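Local coordinates for fimbrial protein MyfA,Fimbrial protein MyfA (Yersinia enterocolitica, PDB 5LO7), which serves as the major subunit of the Myf fimbria, a probable virulence factor made only by pathogenic serotypes, at residues B[37-42]-B[102-107]. Numbering follows the deposited sequence.
Sequences WNVRPT and GRVEEY
N38 and R40 pair with E105 and R103 across two antiparallel strands, each pair closed by two backbone hydrogen bonds, from N38 N to E105 O and back, and from R40 N to R103 O and back. V39–V104 lies between them, and W37–E106 and P41–G102 beyond, as non-hydrogen-bonded pairs.

The polar face is organised by the carboxylate of E105. Its OE1 takes two donors: N38 ND2, at 3.0 Å, meets it nearly in line with the C-O bond, with OE1 close to the N38 amide plane, whereas R40 NE, at 2.8 Å and almost straight (170°), comes from above the carboxylate plane in a salt bridge. R103 NE reaches the other oxygen, E105 OE2, at a longer 3.3 Å, again from above that plane. A bend at chi3 (61°) swings the R103 guanidinium toward strand 37-41, one face over R40 CB and nearly parallel to the R40 guanidinium; its NH2 lies 3.4 Å from R40 CD.

On the other face, CG of E106 sits over the six-membered ring of W37 in a CH-pi contact, 4.0 Å from its centroid, while CE3 of W37 touches CG1 of V104. V39 and V104 meet through their CG2 methyls, 4.2 Å apart; both also touch M28 of the opposing sheet. Strand 117-128 borders strand 97-107 on its other edge, consistent with a donor strand completing the Ig-like fimbrial fold.

At the ends, a water bridges T42 OG1 and G102 O, and the Y107 ring lays one face over W37 N while its OH hydrogen-bonds D75 OD1.

E105, likely kept ionised, probably eases the approach of two arginines, with D122 also beside R103; it joins the strands through R40 and N38, braced by R103 from its own strand, opposite the face carrying W37, V39, V104 and E106.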
loop_
_atom_site.group_PDB
_atom_site.type_symbol
_atom_site.label_atom_id
_atom_site.label_comp_id
_atom_site.label_asym_id
_atom_site.label_seq_id
_atom_site.Cartn_x
_atom_site.Cartn_y
_atom_site.Cartn_z
ATOM N N TRP B 37 8.421 -5.253 28.677
ATOM C CA TRP B 37 7.272 -5.447 27.812
ATOM C C TRP B 37 7.665 -5.812 26.394
ATOM O O TRP B 37 8.760 -5.481 25.933
ATOM C CB TRP B 37 6.458 -4.161 27.733
ATOM C CG TRP B 37 6.082 -3.548 29.047
ATOM C CD1 TRP B 37 6.829 -2.695 29.795
ATOM C CD2 TRP B 37 4.849 -3.724 29.751
ATOM N NE1 TRP B 37 6.141 -2.324 30.917
ATOM C CE2 TRP B 37 4.925 -2.947 30.919
ATOM C CE3 TRP B 37 3.693 -4.462 29.507
ATOM C CZ2 TRP B 37 3.893 -2.888 31.845
ATOM C CZ3 TRP B 37 2.664 -4.395 30.430
ATOM C CH2 TRP B 37 2.775 -3.619 31.580
ATOM N N ASN B 38 6.738 -6.458 25.698
ATOM C CA ASN B 38 6.803 -6.597 24.252
ATOM C C ASN B 38 5.576 -5.986 23.630
ATOM O O ASN B 38 4.478 -6.076 24.173
ATOM C CB ASN B 38 6.826 -8.056 23.834
ATOM C CG ASN B 38 8.067 -8.767 24.283
ATOM O OD1 ASN B 38 9.150 -8.195 24.302
ATOM N ND2 ASN B 38 7.921 -10.031 24.648
ATOM N N VAL B 39 5.762 -5.393 22.463
ATOM C CA VAL B 39 4.639 -4.971 21.629
ATOM C C VAL B 39 4.800 -5.647 20.276
ATOM O O VAL B 39 5.674 -5.279 19.499
ATOM C CB VAL B 39 4.567 -3.440 21.476
ATOM C CG1 VAL B 39 3.347 -3.038 20.617
ATOM C CG2 VAL B 39 4.522 -2.784 22.856
ATOM N N ARG B 40 3.955 -6.649 20.029
ATOM C CA ARG B 40 4.079 -7.547 18.882
ATOM C C ARG B 40 2.986 -7.288 17.830
ATOM O O ARG B 40 1.806 -7.471 18.125
ATOM C CB ARG B 40 3.959 -8.976 19.398
ATOM C CG ARG B 40 5.085 -9.396 20.314
ATOM C CD ARG B 40 5.076 -10.878 20.502
ATOM N NE ARG B 40 6.114 -11.362 21.419
ATOM C CZ ARG B 40 7.304 -11.819 21.047
ATOM N NH1 ARG B 40 7.653 -11.841 19.771
ATOM N NH2 ARG B 40 8.153 -12.245 21.964
ATOM N N PRO B 41 3.362 -6.845 16.610
ATOM C CA PRO B 41 2.349 -6.554 15.581
ATOM C C PRO B 41 1.585 -7.815 15.182
ATOM O O PRO B 41 2.159 -8.903 15.215
ATOM C CB PRO B 41 3.181 -6.038 14.404
ATOM C CG PRO B 41 4.482 -5.554 15.028
ATOM C CD PRO B 41 4.722 -6.492 16.162
ATOM N N THR B 42 0.322 -7.684 14.806
ATOM C CA THR B 42 -0.471 -8.848 14.455
ATOM C C THR B 42 -1.197 -8.595 13.165
ATOM O O THR B 42 -1.487 -7.454 12.825
ATOM C CB THR B 42 -1.496 -9.185 15.560
ATOM O OG1 THR B 42 -2.264 -8.022 15.878
ATOM C CG2 THR B 42 -0.793 -9.654 16.808
ATOM N N GLY B 102 -1.971 -5.300 17.319
ATOM C CA GLY B 102 -0.876 -6.028 17.923
ATOM C C GLY B 102 -1.249 -6.691 19.224
ATOM O O GLY B 102 -2.409 -6.725 19.610
ATOM N N ARG B 103 -0.247 -7.229 19.902
ATOM C CA ARG B 103 -0.434 -7.773 21.229
ATOM C C ARG B 103 0.633 -7.283 22.161
ATOM O O ARG B 103 1.806 -7.315 21.822
ATOM C CB ARG B 103 -0.307 -9.279 21.207
ATOM C CG ARG B 103 -0.514 -9.892 22.557
ATOM C CD ARG B 103 -0.541 -11.384 22.463
ATOM N NE ARG B 103 0.726 -11.868 21.942
ATOM C CZ ARG B 103 0.973 -12.143 20.662
ATOM N NH1 ARG B 103 0.030 -12.022 19.737
ATOM N NH2 ARG B 103 2.174 -12.576 20.308
ATOM N N VAL B 104 0.224 -6.884 23.353
ATOM C CA VAL B 104 1.153 -6.444 24.376
ATOM C C VAL B 104 1.407 -7.580 25.330
ATOM O O VAL B 104 0.501 -8.323 25.661
ATOM C CB VAL B 104 0.600 -5.209 25.084
ATOM C CG1 VAL B 104 1.285 -4.935 26.482
ATOM C CG2 VAL B 104 0.709 -4.005 24.114
ATOM N N GLU B 105 2.666 -7.710 25.744
ATOM C CA GLU B 105 3.076 -8.744 26.671
ATOM C C GLU B 105 3.940 -8.141 27.765
ATOM O O GLU B 105 4.847 -7.363 27.476
ATOM C CB GLU B 105 3.887 -9.792 25.943
ATOM C CG GLU B 105 3.189 -10.412 24.777
ATOM C CD GLU B 105 4.010 -11.513 24.142
ATOM O OE1 GLU B 105 5.248 -11.377 24.064
ATOM O OE2 GLU B 105 3.416 -12.527 23.724
ATOM N N GLU B 106 3.653 -8.504 29.012
ATOM C CA GLU B 106 4.442 -8.077 30.152
ATOM C C GLU B 106 5.248 -9.291 30.563
ATOM O O GLU B 106 4.669 -10.359 30.729
ATOM C CB GLU B 106 3.524 -7.682 31.303
ATOM C CG GLU B 106 4.280 -7.219 32.552
ATOM C CD GLU B 106 3.396 -6.953 33.765
ATOM O OE1 GLU B 106 2.176 -7.249 33.698
ATOM O OE2 GLU B 106 3.937 -6.445 34.786
ATOM N N TYR B 107 6.562 -9.150 30.722
ATOM C CA TYR B 107 7.406 -10.282 31.100
ATOM C C TYR B 107 8.270 -10.026 32.337
ATOM O O TYR B 107 8.492 -8.882 32.741
ATOM C CB TYR B 107 8.303 -10.725 29.940
ATOM C CG TYR B 107 9.219 -9.660 29.393
ATOM C CD1 TYR B 107 10.346 -9.233 30.084
ATOM C CD2 TYR B 107 8.975 -9.099 28.167
ATOM C CE1 TYR B 107 11.186 -8.258 29.564
ATOM C CE2 TYR B 107 9.801 -8.130 27.640
ATOM C CZ TYR B 107 10.906 -7.717 28.337
ATOM O OH TYR B 107 11.737 -6.752 27.818
HETATM O O HOH W 1 -3.949 -8.336 17.771
#